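Local coordinates for protein particle-associated lyase (Acinetobacter bacteriophage AP22, PDB 4Y9V) that is a bacteriophage tailspike lyase that binds, and probably cleaves, the capsular polysaccharide of Acinetobacter baumannii, at residues S163-Y168 with I409-H414; Y155-F160 with G308-V313; A353-G358 with G374-A379. All coordinates share one frame; numbering follows the deposited sequence. Where two conformers were deposited one is given.

Contact 1 of 3, residues S163-Y168 with I409-H414; sequences SPYRNY and IEKQLH. With 49S (2-acetamido-2-deoxy-beta-D-mannopyranuronic acid), chain B; 49T (2-acetamido-2-deoxy-alpha-D-fucopyranose), chain C; SO4 (sulfate ion), chain K.
P164 and Y165, in a loop of the Ig-like region, pack on K411 in the loop after strand 405-409 of the pectin lyase-like beta-helix. The same Ig-like loop carries R166 and Y168 of the glycan pocket. K411 meets both neighbours with its aliphatic base. Its CB lies 3.4 Å from P164 CG, tighter than a usual carbon contact. Its CG sits over the centre of the Y165 ring in a CH-pi contact, 3.9 Å from the centroid. The chain then bends (chi2 -67°), and K411 CE passes 3.7 Å from P164 O. H414 NE2 comes to 3.9 Å from P164 CD. The hydroxyl of Y165 is tied at its tip. E410 N donates to Y165 OH at 3.0 Å, with an N-H...O angle of 158°. Water 1 joins Y165 OH to K411 O. S163 OG accepts from Y165 N at 3.2 Å, an ST turn that braces the loop from within. On the pocket side, R166 NH1 donates to Y168 OH in the guanidinium plane and to 49S O1. Y168 OH donates to 49S O6A at 2.6 Å, and 49T C6 lies over its ring. E380 forms a salt bridge with R166 NE. Apolar contact on the Y165 ring and polar contact at its tip are consistent with a loop held steady where it offers R166 and Y168 to the saccharide.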
loop_
_atom_site.group_PDB
_atom_site.type_symbol
_atom_site.label_atom_id
_atom_site.label_comp_id
_atom_site.label_asym_id
_atom_site.label_seq_id
_atom_site.Cartn_x
_atom_site.Cartn_y
_atom_site.Cartn_z
ATOM N N SER A 163 -9.665 26.456 9.427
ATOM C CA SER A 163 -8.777 26.976 8.404
ATOM C C SER A 163 -9.159 28.386 8.025
ATOM O O SER A 163 -10.336 28.724 7.966
ATOM C CB SER A 163 -8.863 26.086 7.173
ATOM O OG SER A 163 -8.327 26.735 6.019
ATOM N N PRO A 164 -8.141 29.213 7.697
ATOM C CA PRO A 164 -8.382 30.591 7.311
ATOM C C PRO A 164 -8.894 30.762 5.894
ATOM O O PRO A 164 -9.207 31.891 5.475
ATOM C CB PRO A 164 -6.996 31.242 7.495
ATOM C CG PRO A 164 -6.044 30.095 7.100
ATOM C CD PRO A 164 -6.693 28.901 7.780
ATOM N N TYR A 165 -8.980 29.686 5.099
ATOM C CA TYR A 165 -9.304 29.847 3.696
ATOM C C TYR A 165 -10.779 30.107 3.408
ATOM O O TYR A 165 -11.098 30.759 2.401
ATOM C CB TYR A 165 -8.783 28.635 2.865
ATOM C CG TYR A 165 -7.289 28.778 2.617
ATOM C CD1 TYR A 165 -6.373 28.296 3.535
ATOM C CD2 TYR A 165 -6.830 29.466 1.513
ATOM C CE1 TYR A 165 -5.002 28.490 3.319
ATOM C CE2 TYR A 165 -5.478 29.658 1.302
ATOM C CZ TYR A 165 -4.563 29.187 2.202
ATOM O OH TYR A 165 -3.227 29.418 1.979
ATOM N N ARG A 166 -11.697 29.535 4.207
ATOM C CA ARG A 166 -13.131 29.730 3.974
ATOM C C ARG A 166 -13.806 29.820 5.335
ATOM O O ARG A 166 -13.445 29.110 6.265
ATOM C CB ARG A 166 -13.747 28.579 3.160
ATOM C CG ARG A 166 -13.093 28.355 1.816
ATOM C CD ARG A 166 -13.857 27.390 0.931
ATOM N NE ARG A 166 -13.054 27.007 -0.222
ATOM C CZ ARG A 166 -13.494 26.224 -1.185
ATOM N NH1 ARG A 166 -14.747 25.781 -1.169
ATOM N NH2 ARG A 166 -12.663 25.833 -2.152
ATOM N N ASN A 167 -14.799 30.710 5.442
ATOM C CA ASN A 167 -15.382 30.980 6.730
ATOM C C ASN A 167 -16.010 29.734 7.379
ATOM O O ASN A 167 -15.993 29.597 8.605
ATOM C CB ASN A 167 -16.415 32.134 6.644
ATOM C CG ASN A 167 -17.709 31.741 6.021
ATOM O OD1 ASN A 167 -17.768 31.212 4.936
ATOM N ND2 ASN A 167 -18.757 32.007 6.804
ATOM N N TYR A 168 -16.542 28.853 6.543
ATOM C CA TYR A 168 -17.219 27.661 7.024
ATOM C C TYR A 168 -16.272 26.488 7.322
ATOM O O TYR A 168 -16.742 25.430 7.737
ATOM C CB TYR A 168 -18.315 27.247 6.053
ATOM C CG TYR A 168 -17.924 26.963 4.641
ATOM C CD1 TYR A 168 -17.643 25.648 4.221
ATOM C CD2 TYR A 168 -17.876 27.957 3.664
ATOM C CE1 TYR A 168 -17.319 25.360 2.910
ATOM C CE2 TYR A 168 -17.568 27.670 2.332
ATOM C CZ TYR A 168 -17.310 26.372 1.961
ATOM O OH TYR A 168 -17.067 26.052 0.636
ATOM N N ILE A 409 0.911 29.754 -0.528
ATOM C CA ILE A 409 0.525 30.062 0.846
ATOM C C ILE A 409 -0.054 31.457 0.868
ATOM O O ILE A 409 0.669 32.461 0.762
ATOM C CB ILE A 409 1.728 29.916 1.790
ATOM C CG1 ILE A 409 2.248 28.473 1.764
ATOM C CG2 ILE A 409 1.351 30.322 3.192
ATOM C CD1 ILE A 409 3.579 28.280 2.471
ATOM N N GLU A 410 -1.375 31.581 1.009
ATOM C CA GLU A 410 -2.022 32.881 1.026
ATOM C C GLU A 410 -2.489 33.313 2.408
ATOM O O GLU A 410 -2.939 34.442 2.601
ATOM C CB GLU A 410 -3.251 32.893 0.132
ATOM C CG GLU A 410 -3.136 32.531 -1.283
ATOM C CD GLU A 410 -4.435 32.235 -2.064
ATOM O OE1 GLU A 410 -5.523 31.985 -1.452
ATOM O OE2 GLU A 410 -4.225 32.187 -3.281
ATOM N N LYS A 411 -2.383 32.411 3.386
ATOM C CA LYS A 411 -2.808 32.645 4.759
ATOM C C LYS A 411 -1.756 32.062 5.683
ATOM O O LYS A 411 -1.069 31.113 5.310
ATOM C CB LYS A 411 -4.159 31.963 5.031
ATOM C CG LYS A 411 -5.285 32.406 4.172
ATOM C CD LYS A 411 -5.738 33.802 4.378
ATOM C CE LYS A 411 -6.977 34.125 3.579
ATOM N NZ LYS A 411 -7.455 35.521 3.796
ATOM N N GLN A 412 -1.686 32.543 6.897
ATOM C CA GLN A 412 -0.832 31.918 7.877
ATOM C C GLN A 412 -1.185 30.446 7.986
ATOM O O GLN A 412 -2.353 30.057 8.073
ATOM C CB GLN A 412 -0.961 32.596 9.236
ATOM C CG GLN A 412 -0.443 34.020 9.290
ATOM C CD GLN A 412 1.070 34.111 9.240
ATOM O OE1 GLN A 412 1.806 33.130 9.422
ATOM N NE2 GLN A 412 1.541 35.313 9.008
ATOM N N LEU A 413 -0.151 29.627 8.042
ATOM C CA LEU A 413 -0.263 28.206 8.380
ATOM C C LEU A 413 -0.556 28.038 9.868
ATOM O O LEU A 413 -0.023 28.804 10.699
ATOM C CB LEU A 413 1.034 27.488 8.070
ATOM C CG LEU A 413 1.425 27.433 6.595
ATOM C CD1 LEU A 413 2.879 27.014 6.489
ATOM C CD2 LEU A 413 0.554 26.446 5.847
ATOM N N HIS A 414 -1.331 27.003 10.224
ATOM C CA HIS A 414 -1.503 26.580 11.604
ATOM C C HIS A 414 -0.324 25.782 12.126
ATOM O O HIS A 414 -0.042 25.814 13.328
ATOM C CB HIS A 414 -2.783 25.772 11.746
ATOM C CG HIS A 414 -4.069 26.502 11.833
ATOM N ND1 HIS A 414 -4.948 26.304 12.821
ATOM C CD2 HIS A 414 -4.582 27.371 10.981
ATOM C CE1 HIS A 414 -5.970 27.120 12.583
ATOM N NE2 HIS A 414 -5.807 27.791 11.463
HETATM C C8 49S B . -15.739 22.529 1.096
HETATM C C7 49S B . -16.598 22.223 -0.112
HETATM O O7 49S B . -16.754 21.048 -0.510
HETATM N N2 49S B . -17.171 23.276 -0.716
HETATM C C2 49S B . -17.968 23.169 -1.921
HETATM C C3 49S B . -19.465 23.344 -1.651
HETATM O O3 49S B . -19.935 22.361 -0.728
HETATM C C1 49S B . -17.528 24.229 -2.914
HETATM O O1 49S B . -16.157 24.171 -3.179
HETATM O O5 49S B . -17.755 25.522 -2.353
HETATM C C5 49S B . -19.163 25.775 -2.202
HETATM C C6 49S B . -19.337 27.202 -1.722
HETATM O O6A 49S B . -18.581 27.626 -0.812
HETATM O O6B 49S B . -20.256 27.868 -2.260
HETATM C C4 49S B . -19.780 24.774 -1.223
HETATM O O4 49S B . -21.175 25.086 -1.297
HETATM C C1 49T C . -22.025 24.604 -0.274
HETATM C C2 49T C . -23.424 25.142 -0.591
HETATM N N2 49T C . -23.730 24.940 -2.016
HETATM C C7 49T C . -24.611 24.035 -2.410
HETATM O O7 49T C . -25.171 23.239 -1.681
HETATM C C8 49T C . -24.879 24.027 -3.918
HETATM O O5 49T C . -21.612 24.965 0.996
HETATM C C5 49T C . -21.619 26.373 1.277
HETATM C C6 49T C . -21.020 26.578 2.655
HETATM C C4 49T C . -23.045 26.897 1.132
HETATM O O4 49T C . -23.869 26.239 2.088
HETATM C C3 49T C . -23.520 26.616 -0.268
HETATM O O3 49T C . -24.920 26.992 -0.377
HETATM S S SO4 K . -13.544 23.485 -5.674
HETATM O O1 SO4 K . -13.571 24.101 -4.358
HETATM O O2 SO4 K . -12.245 22.819 -5.877
HETATM O O3 SO4 K . -13.712 24.572 -6.653
HETATM O O4 SO4 K . -14.607 22.476 -5.903
HETATM O O HOH W 1 -1.678 28.740 4.027
#

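Contact 2 of 3, residues Y155-F160 with G308-V313; sequences YCTDDF and GDLGCV
Y155 lays its ring against the type II beta turn D309-C312. It sits at the end of strand 151-156, and its CB points toward that turn. CG is anti to the backbone N (chi1 -172°), and one ring face is turned to G311. G311 N stands 3.5 Å above the ring plane, over its centre, and L310 C lies over the same face. The two ring flanks meet different partners. On one, Y155 CD2 touches L310 CD1 at 3.7 Å. On the other, Y155 CD1 faces G311 CA at 3.8 Å, with V313 CG1 somewhat farther off. The G311 CA contact is also a CH-pi contact. Further out, Y155 CE1 has C312 O at its edge, 3.6 Å away and near the ring plane. Y155 CZ comes to 3.8 Å from D309 O. At the tip, Y155 OH donates to water 2 at 2.6 Å. That water donates in turn to C312 O. R170 NH1 is hydrogen-bonded to both Y155 OH and G308 O, so the hydroxyl has a second partner besides the water. T157 adds a lesser contact, its CG2 lying beside L310 CD1. The turn itself is closed by C312 N donating to D309 O at 2.9 Å. G311 has phi 90°, a value that calls for glycine, and C312 centres an inverse gamma turn. G308, just before, touches the 49T sugar. The whole is a type II beta turn whose L310-G311 peptide lies over the face of an aromatic ring, joining the Ig-like region to the beta-helix beside the glycan pocket.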
loop_
_atom_site.group_PDB
_atom_site.type_symbol
_atom_site.label_atom_id
_atom_site.label_comp_id
_atom_site.label_asym_id
_atom_site.label_seq_id
_atom_site.Cartn_x
_atom_site.Cartn_y
_atom_site.Cartn_z
ATOM N N TYR A 155 -18.007 20.653 18.143
ATOM C CA TYR A 155 -18.072 21.595 17.027
ATOM C C TYR A 155 -17.866 23.010 17.510
ATOM O O TYR A 155 -18.510 23.452 18.462
ATOM C CB TYR A 155 -19.431 21.475 16.285
ATOM C CG TYR A 155 -19.510 22.283 15.010
ATOM C CD1 TYR A 155 -18.887 21.862 13.846
ATOM C CD2 TYR A 155 -20.183 23.492 14.978
ATOM C CE1 TYR A 155 -18.936 22.593 12.680
ATOM C CE2 TYR A 155 -20.254 24.234 13.801
ATOM C CZ TYR A 155 -19.640 23.793 12.654
ATOM O OH TYR A 155 -19.743 24.570 11.525
ATOM N N CYS A 156 -16.962 23.714 16.837
ATOM C CA CYS A 156 -16.740 25.144 17.103
ATOM C C CYS A 156 -17.554 25.971 16.126
ATOM O O CYS A 156 -17.396 25.870 14.929
ATOM C CB CYS A 156 -15.262 25.448 16.940
ATOM S SG CYS A 156 -14.866 27.198 17.243
ATOM N N THR A 157 -18.425 26.842 16.693
ATOM C CA THR A 157 -19.309 27.628 15.841
ATOM C C THR A 157 -18.653 28.845 15.223
ATOM O O THR A 157 -19.260 29.497 14.370
ATOM C CB THR A 157 -20.577 28.015 16.636
ATOM O OG1 THR A 157 -20.214 28.727 17.803
ATOM C CG2 THR A 157 -21.379 26.805 17.073
ATOM N N ASP A 158 -17.423 29.159 15.622
ATOM C CA ASP A 158 -16.681 30.328 15.139
ATOM C C ASP A 158 -16.138 30.098 13.737
ATOM O O ASP A 158 -15.452 29.101 13.430
ATOM C CB ASP A 158 -15.583 30.664 16.129
ATOM C CG ASP A 158 -16.019 30.883 17.570
ATOM O OD1 ASP A 158 -17.038 31.572 17.748
ATOM O OD2 ASP A 158 -15.442 30.329 18.557
ATOM N N ASP A 159 -16.385 31.051 12.830
ATOM C CA ASP A 159 -15.860 31.011 11.479
ATOM C C ASP A 159 -14.324 30.900 11.495
ATOM O O ASP A 159 -13.633 31.453 12.349
ATOM C CB ASP A 159 -16.252 32.256 10.695
ATOM C CG ASP A 159 -17.702 32.323 10.316
ATOM O OD1 ASP A 159 -18.473 31.387 10.625
ATOM O OD2 ASP A 159 -18.070 33.308 9.647
ATOM N N PHE A 160 -13.811 30.170 10.496
ATOM C CA PHE A 160 -12.383 30.025 10.240
ATOM C C PHE A 160 -11.665 29.268 11.367
ATOM O O PHE A 160 -10.445 29.252 11.404
ATOM C CB PHE A 160 -11.657 31.360 9.989
ATOM C CG PHE A 160 -12.217 32.170 8.852
ATOM C CD1 PHE A 160 -11.921 31.845 7.540
ATOM C CD2 PHE A 160 -13.008 33.289 9.085
ATOM C CE1 PHE A 160 -12.372 32.636 6.494
ATOM C CE2 PHE A 160 -13.482 34.055 8.035
ATOM C CZ PHE A 160 -13.158 33.740 6.722
ATOM N N GLY A 308 -21.291 24.153 5.730
ATOM C CA GLY A 308 -21.086 24.985 6.884
ATOM C C GLY A 308 -22.206 25.009 7.897
ATOM O O GLY A 308 -22.229 25.919 8.730
ATOM N N ASP A 309 -23.118 24.057 7.876
ATOM C CA ASP A 309 -24.110 23.991 8.915
ATOM C C ASP A 309 -23.499 23.458 10.222
ATOM O O ASP A 309 -22.431 22.854 10.236
ATOM C CB ASP A 309 -25.281 23.118 8.470
ATOM C CG ASP A 309 -26.149 23.717 7.392
ATOM O OD1 ASP A 309 -25.891 24.869 6.955
ATOM O OD2 ASP A 309 -27.090 22.997 6.952
ATOM N N LEU A 310 -24.240 23.653 11.310
ATOM C CA LEU A 310 -23.887 23.093 12.602
ATOM C C LEU A 310 -23.565 21.603 12.452
ATOM O O LEU A 310 -24.362 20.846 11.912
ATOM C CB LEU A 310 -25.072 23.321 13.545
ATOM C CG LEU A 310 -24.857 22.902 14.989
ATOM C CD1 LEU A 310 -23.826 23.811 15.629
ATOM C CD2 LEU A 310 -26.151 22.992 15.776
ATOM N N GLY A 311 -22.396 21.189 12.974
ATOM C CA GLY A 311 -21.984 19.801 12.886
ATOM C C GLY A 311 -21.180 19.417 11.652
ATOM O O GLY A 311 -20.747 18.267 11.549
ATOM N N CYS A 312 -20.971 20.366 10.736
ATOM C CA CYS A 312 -20.198 20.106 9.521
ATOM C C CYS A 312 -18.685 20.170 9.828
ATOM O O CYS A 312 -17.992 21.138 9.547
ATOM C CB CYS A 312 -20.602 21.087 8.441
ATOM S SG CYS A 312 -22.253 20.727 7.749
ATOM N N VAL A 313 -18.209 19.086 10.425
ATOM C CA VAL A 313 -16.830 18.941 10.878
ATOM C C VAL A 313 -15.875 18.812 9.682
ATOM O O VAL A 313 -16.272 18.420 8.583
ATOM C CB VAL A 313 -16.712 17.685 11.774
ATOM C CG1 VAL A 313 -17.524 17.857 13.058
ATOM C CG2 VAL A 313 -17.086 16.412 11.044
HETATM O O HOH W 2 -18.565 23.876 9.266
#

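Contact 3 of 3, residues A353-G358 with G374-A379; sequences ATFGAG and GCVLIA
L377 N donates to A353 O at 2.9 Å, the stronger of two backbone bonds between these segments. The N-H...O angle is 161°, and the donor lies nearly in line with the carbonyl (C=O...N 165°). F355 N returns a weak bond to L377 O at 3.0 Å. Two CA-H...O contacts support the pair: V376 CA approaches A353 O, and T354 CA approaches L377 O at 3.5 Å. Water 3 extends the link. It donates to G356 O and accepts a weak bond from A379 N. The bonds reach from L377 to residues on both sides of T354, as in a parallel bridge, and the two backbones run the same way. This is a single bridge between the loop after strand 349-351 and strand 376-378. Strands stacked in parallel from coil to coil are the hallmark of the pectin lyase-like beta-helix. The side chain of T354 is hydrogen-bonded by its OG1 to D335 and M336. Packing gathers around F355, whose CB points toward the strand. CD1 of the F355 ring meets V376 CG1 at 3.4 Å. V376 CG1 is anti to its backbone N (chi1 180°), and it also faces F355 CE1. I378 lies side by side with F355, I378 CG1 being 3.8 Å from both F355 CB and F355 CD1. Beyond the segments, F386 and Y362 stand edge-to-face with the F355 ring. A353 makes a looser apolar contact, from A353 CB to V376 CG2 at 4.3 Å.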
loop_
_atom_site.group_PDB
_atom_site.type_symbol
_atom_site.label_atom_id
_atom_site.label_comp_id
_atom_site.label_asym_id
_atom_site.label_seq_id
_atom_site.Cartn_x
_atom_site.Cartn_y
_atom_site.Cartn_z
ATOM N N ALA A 353 -4.808 16.965 -9.250
ATOM C CA ALA A 353 -5.034 16.547 -7.862
ATOM C C ALA A 353 -4.984 17.776 -6.974
ATOM O O ALA A 353 -4.068 18.589 -7.116
ATOM C CB ALA A 353 -3.964 15.552 -7.423
ATOM N N THR A 354 -5.913 17.879 -6.032
ATOM C CA THR A 354 -5.881 18.884 -4.988
ATOM C C THR A 354 -5.579 18.214 -3.645
ATOM O O THR A 354 -5.969 17.067 -3.396
ATOM C CB THR A 354 -7.194 19.685 -4.935
ATOM O OG1 THR A 354 -8.230 18.747 -4.747
ATOM C CG2 THR A 354 -7.409 20.534 -6.177
ATOM N N PHE A 355 -4.853 18.924 -2.781
ATOM C CA PHE A 355 -4.170 18.242 -1.653
ATOM C C PHE A 355 -4.686 18.563 -0.264
ATOM O O PHE A 355 -4.129 18.071 0.710
ATOM C CB PHE A 355 -2.656 18.484 -1.727
ATOM C CG PHE A 355 -1.782 17.283 -1.538
ATOM C CD1 PHE A 355 -0.474 17.324 -2.026
ATOM C CD2 PHE A 355 -2.185 16.131 -0.858
ATOM C CE1 PHE A 355 0.395 16.253 -1.839
ATOM C CE2 PHE A 355 -1.331 15.071 -0.691
ATOM C CZ PHE A 355 -0.035 15.120 -1.165
ATOM N N GLY A 356 -5.742 19.373 -0.155
ATOM C CA GLY A 356 -6.374 19.581 1.123
ATOM C C GLY A 356 -5.523 20.332 2.133
ATOM O O GLY A 356 -4.616 21.084 1.824
ATOM N N ALA A 357 -5.891 20.143 3.417
ATOM C CA ALA A 357 -5.327 20.924 4.496
ATOM C C ALA A 357 -3.912 20.494 4.897
ATOM O O ALA A 357 -3.098 21.344 5.276
ATOM C CB ALA A 357 -6.215 20.814 5.730
ATOM N N GLY A 358 -3.650 19.184 4.845
ATOM C CA GLY A 358 -2.397 18.597 5.290
ATOM C C GLY A 358 -2.627 17.250 5.953
ATOM O O GLY A 358 -3.746 16.812 6.200
ATOM N N GLY A 374 1.012 21.475 -14.352
ATOM C CA GLY A 374 1.161 20.903 -13.022
ATOM C C GLY A 374 0.266 19.680 -12.819
ATOM O O GLY A 374 -0.779 19.508 -13.434
ATOM N N CYS A 375 0.710 18.805 -11.870
ATOM C CA CYS A 375 -0.027 17.621 -11.483
ATOM C C CYS A 375 -0.743 17.713 -10.150
ATOM O O CYS A 375 -1.822 17.127 -10.000
ATOM C CB CYS A 375 0.903 16.409 -11.440
ATOM S SG CYS A 375 1.402 15.796 -13.091
ATOM N N VAL A 376 -0.132 18.361 -9.143
ATOM C CA VAL A 376 -0.638 18.365 -7.795
ATOM C C VAL A 376 -0.632 19.799 -7.273
ATOM O O VAL A 376 0.415 20.473 -7.363
ATOM C CB VAL A 376 0.239 17.476 -6.860
ATOM C CG1 VAL A 376 -0.295 17.490 -5.439
ATOM C CG2 VAL A 376 0.304 16.045 -7.379
ATOM N N LEU A 377 -1.754 20.239 -6.739
ATOM C CA LEU A 377 -1.934 21.597 -6.242
ATOM C C LEU A 377 -2.222 21.596 -4.749
ATOM O O LEU A 377 -3.113 20.885 -4.275
ATOM C CB LEU A 377 -3.107 22.249 -6.962
ATOM C CG LEU A 377 -3.373 23.724 -6.584
ATOM C CD1 LEU A 377 -2.257 24.622 -7.033
ATOM C CD2 LEU A 377 -4.711 24.139 -7.188
ATOM N N ILE A 378 -1.482 22.429 -4.021
ATOM C CA ILE A 378 -1.700 22.721 -2.606
ATOM C C ILE A 378 -2.173 24.182 -2.538
ATOM O O ILE A 378 -1.377 25.096 -2.553
ATOM C CB ILE A 378 -0.429 22.474 -1.787
ATOM C CG1 ILE A 378 0.133 21.098 -1.936
ATOM C CG2 ILE A 378 -0.695 22.799 -0.320
ATOM C CD1 ILE A 378 1.516 20.885 -1.358
ATOM N N ALA A 379 -3.480 24.397 -2.545
ATOM C CA ALA A 379 -4.057 25.732 -2.638
ATOM C C ALA A 379 -4.790 26.184 -1.397
ATOM O O ALA A 379 -5.073 27.392 -1.314
ATOM C CB ALA A 379 -5.100 25.768 -3.747
HETATM O O HOH W 3 -4.830 22.496 -0.582
#

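Contacts 1 and 2 both join the Ig-like region to the beta-helix, and contact 3 lies within the beta-helix. The first segments of contacts 2 and 1 begin at 155 and 163, close along the chain. Their partners follow at 308 and 409, so the two contacts cross. Contact 3, at 353-379, falls between the two segments of contact 1. The centres of contacts 1 and 2 lie about 15 Å apart. Contact 3 is centred about 14 Å from contact 1 and about 23 Å from contact 2. N167 probably hydrogen-bonds F160, linking contacts 1 and 2. Y165 packs on A379, linking contacts 1 and 3. Strands 376-378 and 405-409 are neighbours in one parallel sheet. Contacts 1 and 2 lie where Ig-like loops meet the beta-helix, consistent with a glycan pocket built from both.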